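Local coordinates for protein shikimate dehydrogenase (NADP(+)) (Thermotoga maritima, PDB 3U62) that probably catalyses the reversible NADPH-dependent reduction of 3-dehydroshikimate to shikimate, a step of chorismate biosynthesis that leads to the aromatic amino acids, at residues K63-M67 with K80-C84; D94-V99 with A122-A126. One frame throughout, in Å; residues are numbered along the deposited sequence.

Interaction 1: K63-M67 with K80-C84; sequences KERVM and KAVNC. With SO4 (sulfate ion), chain C.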
loop_
_atom_site.group_PDB
_atom_site.type_symbol
_atom_site.label_atom_id
_atom_site.label_comp_id
_atom_site.label_asym_id
_atom_site.label_seq_id
_atom_site.Cartn_x
_atom_site.Cartn_y
_atom_site.Cartn_z
ATOM N N LYS A 63 10.205 -0.597 3.311
ATOM C CA LYS A 63 9.505 -1.888 3.356
ATOM C C LYS A 63 10.395 -3.069 2.966
ATOM O O LYS A 63 10.393 -4.100 3.645
ATOM C CB LYS A 63 8.226 -1.865 2.513
ATOM C CG LYS A 63 7.146 -0.929 3.052
ATOM C CD LYS A 63 5.807 -1.116 2.342
ATOM C CE LYS A 63 5.866 -0.729 0.863
ATOM N NZ LYS A 63 6.247 0.696 0.647
ATOM N N GLU A 64 11.153 -2.916 1.883
ATOM C CA GLU A 64 12.128 -3.926 1.480
ATOM C C GLU A 64 13.334 -3.905 2.421
ATOM O O GLU A 64 13.844 -4.958 2.810
ATOM C CB GLU A 64 12.574 -3.705 0.028
ATOM C CG GLU A 64 13.337 -4.881 -0.605
ATOM C CD GLU A 64 14.805 -4.943 -0.197
ATOM O OE1 GLU A 64 15.435 -3.872 -0.032
ATOM O OE2 GLU A 64 15.331 -6.066 -0.052
ATOM N N ARG A 65 13.772 -2.702 2.782
ATOM C CA ARG A 65 14.976 -2.492 3.587
ATOM C C ARG A 65 14.919 -3.181 4.955
ATOM O O ARG A 65 15.925 -3.730 5.415
ATOM C CB ARG A 65 15.208 -0.992 3.776
ATOM C CG ARG A 65 16.667 -0.584 3.939
ATOM C CD ARG A 65 16.786 0.901 4.267
ATOM N NE ARG A 65 16.075 1.751 3.312
ATOM C CZ ARG A 65 16.607 2.245 2.197
ATOM N NH1 ARG A 65 17.869 1.982 1.874
ATOM N NH2 ARG A 65 15.874 3.007 1.397
ATOM N N VAL A 66 13.749 -3.149 5.589
ATOM C CA VAL A 66 13.580 -3.670 6.951
ATOM C C VAL A 66 13.638 -5.207 7.031
ATOM O O VAL A 66 13.815 -5.772 8.114
ATOM C CB VAL A 66 12.278 -3.116 7.609
ATOM C CG1 VAL A 66 11.032 -3.794 7.038
ATOM C CG2 VAL A 66 12.326 -3.250 9.131
ATOM N N MET A 67 13.505 -5.867 5.881
ATOM C CA MET A 67 13.478 -7.330 5.808
ATOM C C MET A 67 14.730 -7.994 6.367
ATOM O O MET A 67 14.651 -9.074 6.956
ATOM C CB MET A 67 13.270 -7.792 4.369
ATOM C CG MET A 67 11.938 -7.386 3.780
ATOM S SD MET A 67 11.685 -8.140 2.172
ATOM C CE MET A 67 11.300 -9.838 2.657
ATOM N N LYS A 80 8.748 -9.324 -1.276
ATOM C CA LYS A 80 9.979 -8.570 -0.995
ATOM C C LYS A 80 9.672 -7.234 -0.314
ATOM O O LYS A 80 10.284 -6.208 -0.628
ATOM C CB LYS A 80 10.818 -8.349 -2.264
ATOM C CG LYS A 80 11.206 -9.613 -3.013
ATOM C CD LYS A 80 12.071 -9.277 -4.214
ATOM C CE LYS A 80 12.312 -10.498 -5.079
ATOM N NZ LYS A 80 13.272 -10.214 -6.181
ATOM N N ALA A 81 8.723 -7.256 0.619
ATOM C CA ALA A 81 8.344 -6.066 1.376
ATOM C C ALA A 81 7.682 -6.441 2.692
ATOM O O ALA A 81 6.820 -7.322 2.739
ATOM C CB ALA A 81 7.420 -5.173 0.551
ATOM N N VAL A 82 8.103 -5.770 3.759
ATOM C CA VAL A 82 7.496 -5.922 5.075
ATOM C C VAL A 82 6.955 -4.563 5.515
ATOM O O VAL A 82 7.702 -3.583 5.576
ATOM C CB VAL A 82 8.519 -6.463 6.111
ATOM C CG1 VAL A 82 8.016 -6.273 7.537
ATOM C CG2 VAL A 82 8.828 -7.929 5.846
ATOM N N ASN A 83 5.658 -4.500 5.806
ATOM C CA ASN A 83 5.049 -3.262 6.294
ATOM C C ASN A 83 4.526 -3.366 7.725
ATOM O O ASN A 83 4.042 -2.382 8.282
ATOM C CB ASN A 83 3.932 -2.786 5.359
ATOM C CG ASN A 83 2.654 -3.585 5.521
ATOM O OD1 ASN A 83 2.678 -4.815 5.551
ATOM N ND2 ASN A 83 1.527 -2.888 5.623
ATOM N N CYS A 84 4.611 -4.560 8.305
ATOM C CA CYS A 84 4.152 -4.790 9.668
ATOM C C CYS A 84 5.110 -5.721 10.396
ATOM O O CYS A 84 5.328 -6.859 9.975
ATOM C CB CYS A 84 2.733 -5.369 9.673
ATOM S SG CYS A 84 2.044 -5.672 11.326
HETATM S S SO4 C . 9.690 0.414 -0.309
HETATM O O1 SO4 C . 10.332 1.526 -1.003
HETATM O O2 SO4 C . 10.676 -0.637 -0.058
HETATM O O3 SO4 C . 8.610 -0.112 -1.136
HETATM O O4 SO4 C . 9.140 0.887 0.958
#
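A sulfate ion, probably from the crystallisation liquor, is held by the predicted catalytic lysine of this substrate-binding domain. K63 holds it with both backbone and side chain, in three hydrogen bonds: its backbone N is 3.0 Å from sulfate O4, and its side chain, turned back on itself by m wells at chi3 and chi4, brings NZ to 2.9 Å from O4 and 3.1 Å from O3. E64 N donates to O2 at 3.0 Å, and G118 N, from the predicted NADP(+) site, binds the same ion, so the sulfate lies where substrate-binding and cofactor-binding domains face each other.

Behind the ion, the helically wound turn 63-67 packs on the irregular run 80-84 that leads into strand 84-86. One hydrogen bond joins them: V82 N to K63 O, 2.8 Å and nearly straight. Next to it, K63 CA makes a CA-H...O contact of 3.3 Å with V82 O. Both contacts lie at the root of the lysine side chain, whose CD rests 3.9 Å from CB of N83, a predicted shikimate ligand. The N83 carboxamide itself turns elsewhere, OD1 accepting from T93 N.

V82 fills the apolar part, its CB 3.8 Å from V66 CG1 and its CG2 3.8 Å from M67 CG. K80, with positive phi, is the C-prime residue of the Schellman motif that ends helix 74-79; its side chain runs off to a salt bridge with D149. The thioether of M67 lies against this helix end, its SD 3.3 Å from K80 C and 3.5 Å from A81 N.

Interaction 2: D94-V99 with A122-A126; sequences DWVGVV and AVIYA
Both segments are regular alpha-helix, 94-99 at the start of helix 94-101 and 122-126 within helix 118-129. Their local axes approach to 8.1 Å and cross at -53°, with N-to-C directions closer to parallel than antiparallel; the nearest CA atoms, W95 and A122, are 4.6 Å apart. The alanines A122 and A126 allow this close approach: W95 CB sits 3.3 Å from A122 O, D94 CB 3.7 Å from A122 CB, and A126 CB lies 3.6 Å from W95 O. W95 takes chi1 p (74°) with chi2 -93°, and Y125 chi1 t with chi2 89°, so the tyrosine edge meets the indole face in a T-shaped stack: W95 CD2 to Y125 CD2 3.6 Å, five-membered ring to phenol centroids 4.7 Å, planes at 68°. W95 NE1 is hydrogen-bonded to D75 OD2. Further along, V98 CG1 is 3.8 Å from A126 CB, V98 CG2 3.9 Å from V123 CG2, and V99 CG2 3.7 Å from A126 CB. Such close packing joins the helix carrying D94, a predicted shikimate ligand, to the first helix of the Rossmann-type NADP(+)-binding domain.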
loop_
_atom_site.group_PDB
_atom_site.type_symbol
_atom_site.label_atom_id
_atom_site.label_comp_id
_atom_site.label_asym_id
_atom_site.label_seq_id
_atom_site.Cartn_x
_atom_site.Cartn_y
_atom_site.Cartn_z
ATOM N N ASP A 94 -0.271 -5.164 3.385
ATOM C CA ASP A 94 -0.675 -4.350 2.238
ATOM C C ASP A 94 -1.494 -5.148 1.227
ATOM O O ASP A 94 -2.532 -4.672 0.763
ATOM C CB ASP A 94 0.538 -3.717 1.543
ATOM C CG ASP A 94 0.994 -2.424 2.203
ATOM O OD1 ASP A 94 0.199 -1.793 2.934
ATOM O OD2 ASP A 94 2.160 -2.029 1.976
ATOM N N TRP A 95 -1.034 -6.355 0.892
ATOM C CA TRP A 95 -1.745 -7.199 -0.073
ATOM C C TRP A 95 -3.117 -7.629 0.440
ATOM O O TRP A 95 -4.069 -7.736 -0.338
ATOM C CB TRP A 95 -0.908 -8.410 -0.514
ATOM C CG TRP A 95 -0.767 -9.522 0.494
ATOM C CD1 TRP A 95 0.234 -9.673 1.406
ATOM C CD2 TRP A 95 -1.639 -10.651 0.668
ATOM N NE1 TRP A 95 0.042 -10.815 2.143
ATOM C CE2 TRP A 95 -1.101 -11.435 1.713
ATOM C CE3 TRP A 95 -2.826 -11.071 0.048
ATOM C CZ2 TRP A 95 -1.706 -12.613 2.156
ATOM C CZ3 TRP A 95 -3.428 -12.246 0.489
ATOM C CH2 TRP A 95 -2.864 -13.002 1.534
ATOM N N VAL A 96 -3.206 -7.869 1.748
ATOM C CA VAL A 96 -4.477 -8.159 2.414
ATOM C C VAL A 96 -5.409 -6.954 2.282
ATOM O O VAL A 96 -6.598 -7.112 1.992
ATOM C CB VAL A 96 -4.271 -8.527 3.909
ATOM C CG1 VAL A 96 -5.599 -8.572 4.662
ATOM C CG2 VAL A 96 -3.544 -9.862 4.037
ATOM N N GLY A 97 -4.855 -5.758 2.487
ATOM C CA GLY A 97 -5.591 -4.511 2.301
ATOM C C GLY A 97 -6.177 -4.382 0.907
ATOM O O GLY A 97 -7.317 -3.941 0.750
ATOM N N VAL A 98 -5.398 -4.776 -0.100
ATOM C CA VAL A 98 -5.833 -4.713 -1.499
ATOM C C VAL A 98 -6.956 -5.715 -1.790
ATOM O O VAL A 98 -7.989 -5.341 -2.354
ATOM C CB VAL A 98 -4.653 -4.907 -2.492
ATOM C CG1 VAL A 98 -5.139 -4.858 -3.938
ATOM C CG2 VAL A 98 -3.581 -3.848 -2.271
ATOM N N VAL A 99 -6.754 -6.975 -1.404
ATOM C CA VAL A 99 -7.762 -8.021 -1.599
ATOM C C VAL A 99 -9.095 -7.622 -0.961
ATOM O O VAL A 99 -10.139 -7.668 -1.618
ATOM C CB VAL A 99 -7.294 -9.400 -1.056
ATOM C CG1 VAL A 99 -8.435 -10.416 -1.061
ATOM C CG2 VAL A 99 -6.121 -9.927 -1.867
ATOM N N ALA A 122 3.019 -5.754 -3.608
ATOM C CA ALA A 122 1.872 -6.159 -2.794
ATOM C C ALA A 122 0.596 -6.234 -3.634
ATOM O O ALA A 122 -0.184 -7.180 -3.500
ATOM C CB ALA A 122 1.689 -5.209 -1.622
ATOM N N VAL A 123 0.396 -5.238 -4.494
ATOM C CA VAL A 123 -0.757 -5.202 -5.395
ATOM C C VAL A 123 -0.724 -6.383 -6.371
ATOM O O VAL A 123 -1.738 -7.060 -6.555
ATOM C CB VAL A 123 -0.854 -3.845 -6.148
ATOM C CG1 VAL A 123 -1.822 -3.926 -7.324
ATOM C CG2 VAL A 123 -1.277 -2.739 -5.191
ATOM N N ILE A 124 0.441 -6.635 -6.970
ATOM C CA ILE A 124 0.612 -7.760 -7.894
ATOM C C ILE A 124 0.307 -9.093 -7.204
ATOM O O ILE A 124 -0.421 -9.925 -7.753
ATOM C CB ILE A 124 2.026 -7.786 -8.534
ATOM C CG1 ILE A 124 2.256 -6.526 -9.377
ATOM C CG2 ILE A 124 2.207 -9.037 -9.403
ATOM C CD1 ILE A 124 3.727 -6.176 -9.578
ATOM N N TYR A 125 0.852 -9.279 -6.002
ATOM C CA TYR A 125 0.592 -10.480 -5.207
ATOM C C TYR A 125 -0.904 -10.652 -4.958
ATOM O O TYR A 125 -1.440 -11.750 -5.121
ATOM C CB TYR A 125 1.353 -10.429 -3.879
ATOM C CG TYR A 125 1.263 -11.700 -3.058
ATOM C CD1 TYR A 125 2.194 -12.726 -3.222
ATOM C CD2 TYR A 125 0.254 -11.871 -2.109
ATOM C CE1 TYR A 125 2.117 -13.894 -2.468
ATOM C CE2 TYR A 125 0.167 -13.033 -1.352
ATOM C CZ TYR A 125 1.100 -14.040 -1.535
ATOM O OH TYR A 125 1.018 -15.191 -0.787
ATOM N N ALA A 126 -1.566 -9.562 -4.574
ATOM C CA ALA A 126 -3.007 -9.568 -4.331
ATOM C C ALA A 126 -3.793 -9.961 -5.583
ATOM O O ALA A 126 -4.699 -10.797 -5.511
ATOM C CB ALA A 126 -3.460 -8.210 -3.821
#

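The two contacts follow one another along the chain, their centres 14 Å apart, and meet at the predicted active site. D94, the first residue of helix 94-101 in interaction 2, touches both segments of interaction 1: its OD1 lies 3.2 Å from N83 ND2, and its OD2 3.8 Å from K63 CD. The predicted proton acceptor K63 and the predicted shikimate ligand N83, both of interaction 1, thus neighbour D94, a predicted shikimate ligand of interaction 2. Helix 118-129 takes part in both: it carries 122-126 of interaction 2, while G118 at its start donates its N to the sulfate held by K63 and E64. Helix 74-79 also links the two: K80 follows its end, and its residues touch W95 and Y125.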